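Local coordinates for EAL/GGDEF domain protein (Methylococcus capsulatus, PDB 3ICL) that is of unknown function but belongs to the GGDEF-domain family, with an alpha/beta fold built around a central mixed beta sheet, at residues 33-38 and 81-86; 11-16 and 73-78; 124-129 and 140-145; 37-42 and 120-125. The protein carries 1 engineered substitution. All coordinates share one frame; numbering follows the deposited sequence.

Contact 1. Residues 33-38 and 81-86; sequences LLFLDV and KFTILL. Engineered in segment 81-86: Lys81 (natural residue Glu). With SO4 (sulfate ion), chain C.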
loop_
_atom_site.group_PDB
_atom_site.type_symbol
_atom_site.label_atom_id
_atom_site.label_comp_id
_atom_site.label_asym_id
_atom_site.label_seq_id
_atom_site.Cartn_x
_atom_site.Cartn_y
_atom_site.Cartn_z
ATOM N N LEU A 33 2.431 -8.103 -3.315
ATOM C CA LEU A 33 2.819 -6.960 -2.511
ATOM C C LEU A 33 2.482 -5.661 -3.232
ATOM O O LEU A 33 2.823 -5.482 -4.403
ATOM C CB LEU A 33 4.322 -7.026 -2.253
ATOM C CG LEU A 33 4.907 -6.526 -0.938
ATOM C CD1 LEU A 33 4.246 -7.220 0.249
ATOM C CD2 LEU A 33 6.397 -6.817 -0.959
ATOM N N LEU A 34 1.783 -4.773 -2.537
ATOM C CA LEU A 34 1.445 -3.468 -3.088
ATOM C C LEU A 34 2.222 -2.455 -2.261
ATOM O O LEU A 34 2.289 -2.567 -1.040
ATOM C CB LEU A 34 -0.062 -3.187 -2.981
ATOM C CG LEU A 34 -0.976 -3.706 -4.103
ATOM C CD1 LEU A 34 -0.782 -5.196 -4.296
ATOM C CD2 LEU A 34 -2.423 -3.387 -3.766
ATOM N N PHE A 35 2.830 -1.485 -2.932
ATOM C CA PHE A 35 3.594 -0.442 -2.261
ATOM C C PHE A 35 2.867 0.841 -2.648
ATOM O O PHE A 35 2.911 1.263 -3.800
ATOM C CB PHE A 35 5.040 -0.426 -2.779
ATOM C CG PHE A 35 6.072 -0.141 -1.715
ATOM C CD1 PHE A 35 6.016 1.027 -0.956
ATOM C CD2 PHE A 35 7.123 -1.032 -1.495
ATOM C CE1 PHE A 35 6.995 1.308 0.006
ATOM C CE2 PHE A 35 8.111 -0.761 -0.534
ATOM C CZ PHE A 35 8.045 0.410 0.215
ATOM N N LEU A 36 2.189 1.449 -1.682
ATOM C CA LEU A 36 1.409 2.651 -1.934
ATOM C C LEU A 36 2.092 3.924 -1.468
ATOM O O LEU A 36 2.701 3.970 -0.400
ATOM C CB LEU A 36 0.043 2.505 -1.263
ATOM C CG LEU A 36 -1.013 3.595 -1.436
ATOM C CD1 LEU A 36 -2.387 2.971 -1.216
ATOM C CD2 LEU A 36 -0.771 4.730 -0.462
ATOM N N ASP A 37 1.969 4.965 -2.281
ATOM C CA ASP A 37 2.579 6.249 -1.978
ATOM C C ASP A 37 1.505 7.322 -1.964
ATOM O O ASP A 37 0.686 7.399 -2.885
ATOM C CB ASP A 37 3.601 6.594 -3.065
ATOM C CG ASP A 37 4.427 7.815 -2.737
ATOM O OD1 ASP A 37 4.044 8.596 -1.837
ATOM O OD2 ASP A 37 5.469 8.000 -3.399
ATOM N N VAL A 38 1.482 8.126 -0.907
ATOM C CA VAL A 38 0.537 9.232 -0.850
ATOM C C VAL A 38 1.378 10.327 -1.481
ATOM O O VAL A 38 2.164 11.002 -0.812
ATOM C CB VAL A 38 0.148 9.597 0.590
ATOM C CG1 VAL A 38 -0.811 10.778 0.586
ATOM C CG2 VAL A 38 -0.519 8.402 1.259
ATOM N N LYS A 81 4.349 6.218 2.983
ATOM C CA LYS A 81 4.137 5.084 2.087
ATOM C C LYS A 81 3.561 3.944 2.921
ATOM O O LYS A 81 3.670 3.943 4.146
ATOM C CB LYS A 81 5.443 4.627 1.437
ATOM C CG LYS A 81 5.745 5.255 0.082
ATOM C CD LYS A 81 6.197 6.700 0.200
ATOM C CE LYS A 81 7.562 6.801 0.857
ATOM N NZ LYS A 81 8.015 8.212 0.939
ATOM N N PHE A 82 2.933 2.988 2.252
ATOM C CA PHE A 82 2.344 1.839 2.929
ATOM C C PHE A 82 2.683 0.563 2.160
ATOM O O PHE A 82 2.598 0.533 0.930
ATOM C CB PHE A 82 0.818 1.986 2.999
ATOM C CG PHE A 82 0.349 3.122 3.866
ATOM C CD1 PHE A 82 0.155 2.940 5.230
ATOM C CD2 PHE A 82 0.104 4.377 3.318
ATOM C CE1 PHE A 82 -0.277 3.992 6.037
ATOM C CE2 PHE A 82 -0.330 5.435 4.119
ATOM C CZ PHE A 82 -0.518 5.239 5.479
ATOM N N THR A 83 3.090 -0.476 2.880
ATOM C CA THR A 83 3.382 -1.753 2.239
ATOM C C THR A 83 2.178 -2.627 2.533
ATOM O O THR A 83 1.797 -2.819 3.686
ATOM C CB THR A 83 4.645 -2.427 2.792
ATOM O OG1 THR A 83 4.582 -2.457 4.219
ATOM C CG2 THR A 83 5.896 -1.673 2.327
ATOM N N ILE A 84 1.581 -3.144 1.473
ATOM C CA ILE A 84 0.388 -3.961 1.584
ATOM C C ILE A 84 0.641 -5.400 1.146
ATOM O O ILE A 84 1.014 -5.660 0.005
ATOM C CB ILE A 84 -0.723 -3.324 0.726
ATOM C CG1 ILE A 84 -1.009 -1.921 1.268
ATOM C CG2 ILE A 84 -1.959 -4.207 0.704
ATOM C CD1 ILE A 84 -1.572 -0.958 0.245
ATOM N N LEU A 85 0.435 -6.329 2.067
ATOM C CA LEU A 85 0.631 -7.745 1.794
ATOM C C LEU A 85 -0.689 -8.454 1.535
ATOM O O LEU A 85 -1.579 -8.449 2.384
ATOM C CB LEU A 85 1.337 -8.413 2.980
ATOM C CG LEU A 85 1.275 -9.940 3.107
ATOM C CD1 LEU A 85 1.853 -10.618 1.866
ATOM C CD2 LEU A 85 2.045 -10.358 4.356
ATOM N N LEU A 86 -0.816 -9.047 0.352
ATOM C CA LEU A 86 -2.010 -9.804 0.011
ATOM C C LEU A 86 -1.628 -11.262 0.265
ATOM O O LEU A 86 -0.879 -11.873 -0.494
ATOM C CB LEU A 86 -2.401 -9.574 -1.452
ATOM C CG LEU A 86 -2.666 -8.107 -1.813
ATOM C CD1 LEU A 86 -3.223 -8.038 -3.219
ATOM C CD2 LEU A 86 -3.649 -7.472 -0.830
HETATM S S SO4 C . 8.621 10.097 -1.932
HETATM O O1 SO4 C . 9.129 8.778 -1.514
HETATM O O2 SO4 C . 8.460 10.956 -0.741
HETATM O O3 SO4 C . 9.579 10.719 -2.867
HETATM O O4 SO4 C . 7.311 9.938 -2.597
#

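Contact 2. Residues 11-16 and 73-78; sequences QLFCDR and TVARIG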
loop_
_atom_site.group_PDB
_atom_site.type_symbol
_atom_site.label_atom_id
_atom_site.label_comp_id
_atom_site.label_asym_id
_atom_site.label_seq_id
_atom_site.Cartn_x
_atom_site.Cartn_y
_atom_site.Cartn_z
ATOM N N GLN A 11 8.415 -4.774 11.730
ATOM C CA GLN A 11 8.879 -6.115 12.089
ATOM C C GLN A 11 7.773 -7.148 11.922
ATOM O O GLN A 11 8.004 -8.241 11.401
ATOM C CB GLN A 11 9.366 -6.134 13.541
ATOM C CG GLN A 11 9.832 -7.498 14.032
ATOM C CD GLN A 11 11.065 -7.989 13.306
ATOM O OE1 GLN A 11 12.116 -7.346 13.337
ATOM N NE2 GLN A 11 10.945 -9.135 12.648
ATOM N N LEU A 12 6.575 -6.808 12.386
ATOM C CA LEU A 12 5.446 -7.719 12.281
ATOM C C LEU A 12 5.071 -7.906 10.814
ATOM O O LEU A 12 4.767 -9.017 10.380
ATOM C CB LEU A 12 4.244 -7.183 13.066
ATOM C CG LEU A 12 3.000 -8.076 13.054
ATOM C CD1 LEU A 12 3.361 -9.491 13.505
ATOM C CD2 LEU A 12 1.938 -7.472 13.960
ATOM N N PHE A 13 5.092 -6.822 10.047
ATOM C CA PHE A 13 4.769 -6.930 8.628
ATOM C C PHE A 13 5.767 -7.900 8.000
ATOM O O PHE A 13 5.404 -8.791 7.236
ATOM C CB PHE A 13 4.868 -5.567 7.939
ATOM C CG PHE A 13 4.636 -5.628 6.451
ATOM C CD1 PHE A 13 5.672 -5.962 5.583
ATOM C CD2 PHE A 13 3.367 -5.399 5.926
ATOM C CE1 PHE A 13 5.448 -6.073 4.209
ATOM C CE2 PHE A 13 3.130 -5.506 4.555
ATOM C CZ PHE A 13 4.176 -5.844 3.694
ATOM N N CYS A 14 7.033 -7.707 8.348
ATOM C CA CYS A 14 8.118 -8.544 7.860
ATOM C C CYS A 14 7.847 -10.014 8.177
ATOM O O CYS A 14 8.011 -10.885 7.323
ATOM C CB CYS A 14 9.427 -8.095 8.513
ATOM S SG CYS A 14 10.825 -9.217 8.300
ATOM N N ASP A 15 7.439 -10.287 9.412
ATOM C CA ASP A 15 7.150 -11.653 9.831
ATOM C C ASP A 15 5.966 -12.217 9.046
ATOM O O ASP A 15 5.979 -13.378 8.626
ATOM C CB ASP A 15 6.836 -11.695 11.330
ATOM C CG ASP A 15 8.054 -11.415 12.199
ATOM O OD1 ASP A 15 9.169 -11.224 11.655
ATOM O OD2 ASP A 15 7.887 -11.396 13.440
ATOM N N ARG A 16 4.942 -11.390 8.860
ATOM C CA ARG A 16 3.746 -11.788 8.125
ATOM C C ARG A 16 4.101 -12.148 6.685
ATOM O O ARG A 16 3.634 -13.153 6.149
ATOM C CB ARG A 16 2.728 -10.641 8.121
ATOM C CG ARG A 16 2.150 -10.292 9.485
ATOM C CD ARG A 16 1.137 -11.324 9.948
ATOM N NE ARG A 16 0.472 -10.923 11.188
ATOM C CZ ARG A 16 -0.309 -9.851 11.315
ATOM N NH1 ARG A 16 -0.535 -9.057 10.277
ATOM N NH2 ARG A 16 -0.876 -9.578 12.483
ATOM N N THR A 73 -2.098 -7.833 5.488
ATOM C CA THR A 73 -1.422 -6.943 6.425
ATOM C C THR A 73 -1.010 -5.638 5.757
ATOM O O THR A 73 -0.571 -5.628 4.605
ATOM C CB THR A 73 -0.163 -7.614 7.018
ATOM O OG1 THR A 73 -0.533 -8.844 7.645
ATOM C CG2 THR A 73 0.491 -6.713 8.059
ATOM N N VAL A 74 -1.165 -4.537 6.487
ATOM C CA VAL A 74 -0.807 -3.212 5.996
ATOM C C VAL A 74 0.116 -2.566 7.024
ATOM O O VAL A 74 -0.122 -2.673 8.224
ATOM C CB VAL A 74 -2.064 -2.324 5.824
ATOM C CG1 VAL A 74 -1.674 -0.966 5.289
ATOM C CG2 VAL A 74 -3.064 -3.003 4.902
ATOM N N ALA A 75 1.173 -1.911 6.559
ATOM C CA ALA A 75 2.117 -1.253 7.462
ATOM C C ALA A 75 2.708 -0.013 6.796
ATOM O O ALA A 75 2.950 -0.001 5.593
ATOM C CB ALA A 75 3.224 -2.220 7.858
ATOM N N ARG A 76 2.951 1.024 7.591
ATOM C CA ARG A 76 3.489 2.281 7.085
ATOM C C ARG A 76 5.010 2.244 6.960
ATOM O O ARG A 76 5.683 1.521 7.695
ATOM C CB ARG A 76 3.071 3.424 8.023
ATOM C CG ARG A 76 3.396 4.829 7.523
ATOM C CD ARG A 76 2.636 5.877 8.334
ATOM N NE ARG A 76 3.065 5.924 9.730
ATOM C CZ ARG A 76 3.906 6.830 10.223
ATOM N NH1 ARG A 76 4.408 7.770 9.435
ATOM N NH2 ARG A 76 4.247 6.794 11.504
ATOM N N ILE A 77 5.546 3.014 6.022
ATOM C CA ILE A 77 6.991 3.082 5.853
ATOM C C ILE A 77 7.394 4.374 5.158
ATOM O O ILE A 77 6.625 4.943 4.384
ATOM C CB ILE A 77 7.537 1.857 5.061
ATOM C CG1 ILE A 77 9.068 1.817 5.163
ATOM C CG2 ILE A 77 7.107 1.925 3.599
ATOM C CD1 ILE A 77 9.691 0.586 4.533
ATOM N N GLY A 78 8.600 4.848 5.455
ATOM C CA GLY A 78 9.083 6.067 4.834
ATOM C C GLY A 78 8.159 7.245 5.076
ATOM O O GLY A 78 8.033 8.130 4.229
#

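Contact 3. Residues 124-129 and 140-145; sequences GIAVSP and RNADTA. With SO4 (sulfate ion), chain D.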
loop_
_atom_site.group_PDB
_atom_site.type_symbol
_atom_site.label_atom_id
_atom_site.label_comp_id
_atom_site.label_asym_id
_atom_site.label_seq_id
_atom_site.Cartn_x
_atom_site.Cartn_y
_atom_site.Cartn_z
ATOM N N GLY A 124 2.541 0.518 -6.694
ATOM C CA GLY A 124 3.393 -0.384 -7.451
ATOM C C GLY A 124 3.040 -1.796 -7.016
ATOM O O GLY A 124 2.813 -2.032 -5.826
ATOM N N ILE A 125 3.062 -2.689 -7.876
ATOM C CA ILE A 125 2.648 -4.034 -7.487
ATOM C C ILE A 125 3.678 -5.107 -7.825
ATOM O O ILE A 125 4.258 -5.116 -8.916
ATOM C CB ILE A 125 1.304 -4.463 -8.149
ATOM C CG1 ILE A 125 0.136 -3.608 -7.645
ATOM C CG2 ILE A 125 1.008 -5.916 -7.805
ATOM C CD1 ILE A 125 -1.146 -3.783 -8.426
ATOM N N ALA A 126 3.980 -6.050 -7.060
ATOM C CA ALA A 126 4.966 -7.096 -7.316
ATOM C C ALA A 126 4.324 -8.432 -6.975
ATOM O O ALA A 126 3.805 -8.615 -5.877
ATOM C CB ALA A 126 6.205 -6.875 -6.468
ATOM N N VAL A 127 4.363 -9.361 -7.924
ATOM C CA VAL A 127 3.770 -10.682 -7.737
ATOM C C VAL A 127 4.845 -11.753 -7.562
ATOM O O VAL A 127 5.784 -11.834 -8.350
ATOM C CB VAL A 127 2.895 -11.077 -8.954
ATOM C CG1 VAL A 127 2.141 -12.369 -8.664
ATOM C CG2 VAL A 127 1.929 -9.949 -9.289
ATOM N N SER A 128 4.704 -12.571 -6.526
ATOM C CA SER A 128 5.659 -13.646 -6.283
ATOM C C SER A 128 5.220 -14.839 -7.123
ATOM O O SER A 128 4.026 -15.132 -7.204
ATOM C CB SER A 128 5.662 -14.042 -4.805
ATOM O OG SER A 128 6.633 -15.047 -4.556
ATOM N N PRO A 129 6.174 -15.566 -7.732
ATOM C CA PRO A 129 7.623 -15.347 -7.688
ATOM C C PRO A 129 8.206 -14.528 -8.845
ATOM O O PRO A 129 9.335 -14.052 -8.759
ATOM C CB PRO A 129 8.167 -16.767 -7.686
ATOM C CG PRO A 129 7.255 -17.428 -8.672
ATOM C CD PRO A 129 5.875 -16.906 -8.276
ATOM N N ARG A 140 11.352 -4.324 -2.989
ATOM C CA ARG A 140 12.120 -3.418 -3.832
ATOM C C ARG A 140 11.512 -3.319 -5.222
ATOM O O ARG A 140 11.492 -2.245 -5.822
ATOM C CB ARG A 140 13.568 -3.895 -3.932
ATOM C CG ARG A 140 14.364 -3.676 -2.657
ATOM C CD ARG A 140 15.759 -4.269 -2.763
ATOM N NE ARG A 140 16.508 -3.718 -3.891
ATOM C CZ ARG A 140 17.746 -4.087 -4.209
ATOM N NH1 ARG A 140 18.367 -5.006 -3.479
ATOM N NH2 ARG A 140 18.362 -3.539 -5.248
ATOM N N ASN A 141 11.008 -4.434 -5.733
ATOM C CA ASN A 141 10.413 -4.426 -7.062
ATOM C C ASN A 141 9.056 -3.714 -7.048
ATOM O O ASN A 141 8.727 -2.982 -7.981
ATOM C CB ASN A 141 10.300 -5.862 -7.597
ATOM C CG ASN A 141 11.648 -6.436 -8.017
ATOM O OD1 ASN A 141 11.782 -7.639 -8.239
ATOM N ND2 ASN A 141 12.651 -5.571 -8.136
ATOM N N ALA A 142 8.269 -3.911 -5.994
ATOM C CA ALA A 142 6.979 -3.221 -5.910
ATOM C C ALA A 142 7.262 -1.724 -5.748
ATOM O O ALA A 142 6.537 -0.875 -6.269
ATOM C CB ALA A 142 6.173 -3.734 -4.713
ATOM N N ASP A 143 8.336 -1.414 -5.025
ATOM C CA ASP A 143 8.731 -0.031 -4.782
ATOM C C ASP A 143 9.116 0.629 -6.103
ATOM O O ASP A 143 8.717 1.762 -6.387
ATOM C CB ASP A 143 9.905 0.003 -3.792
ATOM C CG ASP A 143 10.070 1.359 -3.120
ATOM O OD1 ASP A 143 9.044 2.010 -2.819
ATOM O OD2 ASP A 143 11.225 1.766 -2.880
ATOM N N THR A 144 9.881 -0.086 -6.919
ATOM C CA THR A 144 10.303 0.436 -8.212
ATOM C C THR A 144 9.091 0.669 -9.110
ATOM O O THR A 144 9.004 1.691 -9.793
ATOM C CB THR A 144 11.274 -0.535 -8.916
ATOM O OG1 THR A 144 12.467 -0.666 -8.133
ATOM C CG2 THR A 144 11.634 -0.020 -10.300
ATOM N N ALA A 145 8.156 -0.277 -9.116
ATOM C CA ALA A 145 6.950 -0.138 -9.930
ATOM C C ALA A 145 6.163 1.083 -9.452
ATOM O O ALA A 145 5.595 1.828 -10.251
ATOM C CB ALA A 145 6.095 -1.391 -9.813
HETATM S S SO4 D . 21.679 -5.577 -5.093
HETATM O O1 SO4 D . 20.577 -5.715 -6.060
HETATM O O2 SO4 D . 21.147 -5.529 -3.717
HETATM O O3 SO4 D . 22.597 -6.725 -5.222
HETATM O O4 SO4 D . 22.410 -4.327 -5.381
#

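Contact 4. Residues 37-42 and 120-125; sequences DVDNFK and SVSIGI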
loop_
_atom_site.group_PDB
_atom_site.type_symbol
_atom_site.label_atom_id
_atom_site.label_comp_id
_atom_site.label_asym_id
_atom_site.label_seq_id
_atom_site.Cartn_x
_atom_site.Cartn_y
_atom_site.Cartn_z
ATOM N N ASP A 37 1.969 4.965 -2.281
ATOM C CA ASP A 37 2.579 6.249 -1.978
ATOM C C ASP A 37 1.505 7.322 -1.964
ATOM O O ASP A 37 0.686 7.399 -2.885
ATOM C CB ASP A 37 3.601 6.594 -3.065
ATOM C CG ASP A 37 4.427 7.815 -2.737
ATOM O OD1 ASP A 37 4.044 8.596 -1.837
ATOM O OD2 ASP A 37 5.469 8.000 -3.399
ATOM N N VAL A 38 1.482 8.126 -0.907
ATOM C CA VAL A 38 0.537 9.232 -0.850
ATOM C C VAL A 38 1.378 10.327 -1.481
ATOM O O VAL A 38 2.164 11.002 -0.812
ATOM C CB VAL A 38 0.148 9.597 0.590
ATOM C CG1 VAL A 38 -0.811 10.778 0.586
ATOM C CG2 VAL A 38 -0.519 8.402 1.259
ATOM N N ASP A 39 1.226 10.459 -2.794
ATOM C CA ASP A 39 1.991 11.410 -3.587
ATOM C C ASP A 39 2.052 12.853 -3.116
ATOM O O ASP A 39 3.124 13.455 -3.125
ATOM C CB ASP A 39 1.510 11.390 -5.042
ATOM C CG ASP A 39 1.654 10.022 -5.692
ATOM O OD1 ASP A 39 2.490 9.215 -5.229
ATOM O OD2 ASP A 39 0.935 9.760 -6.680
ATOM N N ASN A 40 0.920 13.420 -2.707
ATOM C CA ASN A 40 0.913 14.820 -2.289
ATOM C C ASN A 40 0.908 15.043 -0.777
ATOM O O ASN A 40 0.566 16.125 -0.298
ATOM C CB ASN A 40 -0.279 15.542 -2.945
ATOM C CG ASN A 40 -1.621 15.009 -2.478
ATOM O OD1 ASN A 40 -1.722 13.884 -1.984
ATOM N ND2 ASN A 40 -2.665 15.813 -2.649
ATOM N N PHE A 41 1.317 14.032 -0.022
ATOM C CA PHE A 41 1.323 14.159 1.423
ATOM C C PHE A 41 2.210 15.272 1.974
ATOM O O PHE A 41 1.790 16.018 2.852
ATOM C CB PHE A 41 1.733 12.845 2.087
ATOM C CG PHE A 41 1.668 12.899 3.583
ATOM C CD1 PHE A 41 0.445 12.827 4.240
ATOM C CD2 PHE A 41 2.824 13.070 4.336
ATOM C CE1 PHE A 41 0.367 12.925 5.629
ATOM C CE2 PHE A 41 2.761 13.170 5.732
ATOM C CZ PHE A 41 1.525 13.097 6.377
ATOM N N LYS A 42 3.435 15.377 1.475
ATOM C CA LYS A 42 4.360 16.395 1.966
ATOM C C LYS A 42 3.786 17.807 1.900
ATOM O O LYS A 42 3.868 18.565 2.868
ATOM C CB LYS A 42 5.674 16.351 1.187
ATOM C CG LYS A 42 6.600 17.514 1.520
ATOM C CD LYS A 42 7.857 17.509 0.669
ATOM C CE LYS A 42 8.560 18.853 0.749
ATOM N NZ LYS A 42 8.849 19.246 2.155
ATOM N N SER A 120 -3.459 12.269 -3.670
ATOM C CA SER A 120 -3.148 11.651 -4.954
ATOM C C SER A 120 -2.363 10.395 -4.548
ATOM O O SER A 120 -1.518 10.452 -3.653
ATOM C CB SER A 120 -2.298 12.596 -5.811
ATOM O OG SER A 120 -1.135 12.996 -5.116
ATOM N N VAL A 121 -2.646 9.268 -5.195
ATOM C CA VAL A 121 -2.016 7.994 -4.839
ATOM C C VAL A 121 -1.378 7.241 -6.007
ATOM O O VAL A 121 -1.901 7.252 -7.119
ATOM C CB VAL A 121 -3.074 7.050 -4.189
ATOM C CG1 VAL A 121 -2.472 5.693 -3.888
ATOM C CG2 VAL A 121 -3.630 7.682 -2.916
ATOM N N SER A 122 -0.247 6.591 -5.745
ATOM C CA SER A 122 0.440 5.788 -6.764
ATOM C C SER A 122 0.764 4.438 -6.151
ATOM O O SER A 122 1.298 4.364 -5.045
ATOM C CB SER A 122 1.734 6.455 -7.235
ATOM O OG SER A 122 1.470 7.504 -8.145
ATOM N N ILE A 123 0.444 3.371 -6.873
ATOM C CA ILE A 123 0.682 2.030 -6.369
ATOM C C ILE A 123 1.538 1.158 -7.283
ATOM O O ILE A 123 1.289 1.063 -8.487
ATOM C CB ILE A 123 -0.654 1.293 -6.139
ATOM C CG1 ILE A 123 -1.531 2.092 -5.168
ATOM C CG2 ILE A 123 -0.382 -0.111 -5.605
ATOM C CD1 ILE A 123 -2.909 1.491 -4.943
ATOM N N GLY A 124 2.541 0.518 -6.694
ATOM C CA GLY A 124 3.393 -0.384 -7.451
ATOM C C GLY A 124 3.040 -1.796 -7.016
ATOM O O GLY A 124 2.813 -2.032 -5.826
ATOM N N ILE A 125 3.062 -2.689 -7.876
ATOM C CA ILE A 125 2.648 -4.034 -7.487
ATOM C C ILE A 125 3.678 -5.107 -7.825
ATOM O O ILE A 125 4.258 -5.116 -8.916
ATOM C CB ILE A 125 1.304 -4.463 -8.149
ATOM C CG1 ILE A 125 0.136 -3.608 -7.645
ATOM C CG2 ILE A 125 1.008 -5.916 -7.805
ATOM C CD1 ILE A 125 -1.146 -3.783 -8.426
#

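Contact 1. Residues 33-38 and 81-86
The shortest bond of this strand pair runs from Ile84 N to Leu34 O, at 2.7 Å. It belongs to an antiparallel pair at the middle of the GGDEF-domain sheet. Lys81 and Phe82 occupy the last two places of the signature motif at the start of strand 81-86; Lys81 is an engineered replacement for the natural Glu. Leu34 N returns a bond to Ile84 O (2.8 Å), so these two residues form a hydrogen-bonded pair. Leu36 and Phe82 form the next one.

Leu33, Phe35, Asp37, Lys81, Thr83 and Leu85 share one face. Thr83 CG2 lies over one face of the Phe35 ring, 3.8 Å from its centroid, as a CH-pi contact. Lys81 CB meets the same ring at its edge, close to its plane. Thr83 OG1 is turned to other partners, Arg10 NH1 and Ala75 O. Helices 10-23 and 135-152 cover parts of this side.

Leu34, Leu36, Phe82, Ile84 and Leu86 carry the apolar opposite face. Leu36 CD2 touches Phe82 CD2 at the rim of the ring, 3.9 Å away. Leu34 CD1 reaches Leu86 CD1.

Asp37 and Lys81 lie side by side, pointing the same way. The lysine chain bends at chi2 and chi3, and Lys81 CD passes 3.5 Å from Asp37 OD1. A sulfate ion sits beyond both ends: Lys81 NZ bonds to its O1 at 2.8 Å, and Asp37 OD2 lies 2.8 Å from its O4.

Contact 2. Residues 11-16 and 73-78
Helix 10-23 of the GGDEF domain packs over the edge strand 73-77 of the central sheet, with Phe13 and Arg16 meeting Thr73 and Ala75. The short axes approach to 8.5 Å, and the N-to-C directions are 140° apart.

Phe13 is the buried half of the contact. Its CG, anti to the backbone N (chi1 176°), is placed against Ala75 CB. Phe13 CD2 rests against Ala75 CB at 3.7 Å and against Thr73 CG2 at 3.8 Å. Thr73 O lies near the ring plane, at the edge by Phe13 CE2. The ring also touches Thr83, Leu85 and Leu33, so it reaches across to strand 81-86 and on to strand 32-38.

Arg16 is the polar, exposed half. Its chain bends at chi2 and crosses Thr73 at about a right angle. Arg16 NH1 gives a hydrogen bond to Thr73 OG1 at 2.6 Å. The oxygen lies near the guanidinium plane, but the N-H...O angle of 134° makes the bond bent. Leu12 CG sits over the centre of one guanidinium face, 4.1 Å above the plane.

The Thr73 methyl touches both the aromatic ring and Arg16 NH1, while its hydroxyl takes the bond. The whole is helix-on-sheet packing of an alpha/beta fold, with the apolar ring inside and the arginine at the exposed margin.

Contact 3. Residues 124-129 and 140-145
Gly124 CA comes within 3.4 Å of Ala142 O, a CA-H...O contact between strand 121-127 and helix 135-152. These are the first strand and the helix of a beta-alpha-beta unit that ends in strand 156-159. The axes of the short segments approach to 5.7 Å.

Small side chains make the contact. Ala126 CB and Ala142 CB meet at 3.6 Å, and Ala145 CB lies 3.7 Å from Gly124 CA. Glycine has no side chain here, so the helix backbone can lie almost directly on the strand. Ile125 points away from the helix and packs among strands 32-38 and 156-159.

Arg140 points away from the strand. It starts with CG anti to the carbonyl carbon (chi1 -73°), and its chain bends at chi3. Its guanidinium meets a sulfate ion edge-on: Arg140 NH1 bonds to sulfate O2 at 2.8 Å and Arg140 NH2 to sulfate O1 at 3.2 Å. Glu136 forms a salt bridge with the same NH1. Thr144 holds OG1 beside its own backbone N (chi1 -63°), and Thr144 OG1 bonds to Arg140 O at 3.0 Å. Thr144 N reaches that oxygen from the opposite face of its plane.

No hydrogen bond joins the two segments. The contact rests on small side chains, backbone atoms and a CA-H...O contact, while Arg140 is engaged by the sulfate and Glu136.

Contact 4. Residues 37-42 and 120-125
Asp37 and Ser122 pair their backbones where strand 32-38 of the GGDEF sheet ends and the antiparallel strand 121-127 begins. Asp37 N bonds to Ser122 O at 2.9 Å, and Ser122 N answers to Asp37 O at 3.1 Å. Val38 and Val121 follow as a non-hydrogen-bonded pair. Beyond it, Asp39 N makes only a weak bond to Ser120 O.

Side chains then take over from the strand ladder. Asp39 OD2 lies 2.7 Å from Ser122 OG, and the hydroxyl has a second acceptor, Asn156 OD1, so which one receives its proton is not settled. Ser120 and Ser122 both touch Asp39: Ser120 OG lies 3.1 Å from Asp39 CB. Lys150 of helix 135-152 packs against both Asp39 and Ser122.

The chain turns at once. Val38 to Phe41 form a type I beta turn, closed by Phe41 N to Val38 O at 3.2 Å, and helix 41-48 begins from it. Asn40 holds the N-cap position, but its side chain makes no capping bond and works across the contact instead. Its CG sits between the backbone N and the carbonyl carbon (chi1 65°), which places the amide group beside Ser120. Asn40 ND2 bonds to Val118 O, just before the second segment. Asn40 OD1 accepts a hydrogen bond from Ser120 N at 2.9 Å, and this donor stands well above the plane of the side-chain carbonyl.

All four contacts reach one sheet, ordered 73-77, 81-86, 32-38, 121-127, 156-159. Contact 2 lies at one edge and touches contact 1 through Thr83 N and Ala75 O, 2.8 Å apart. Strand 32-38 serves contacts 1 and 4, which share Asp37 and Val38. Strand 121-127 serves contacts 3 and 4, whose centres are about 15 Å apart. Phe35 N meets Gly124 O at 2.9 Å, tying contact 1 to contacts 3 and 4. Contacts 2 and 4 lie farthest apart, about 17 Å between centres. The sulfate near Asp37 and Lys81 also bonds to Tyr147 and Lys150 of helix 135-152, the helix of contact 3.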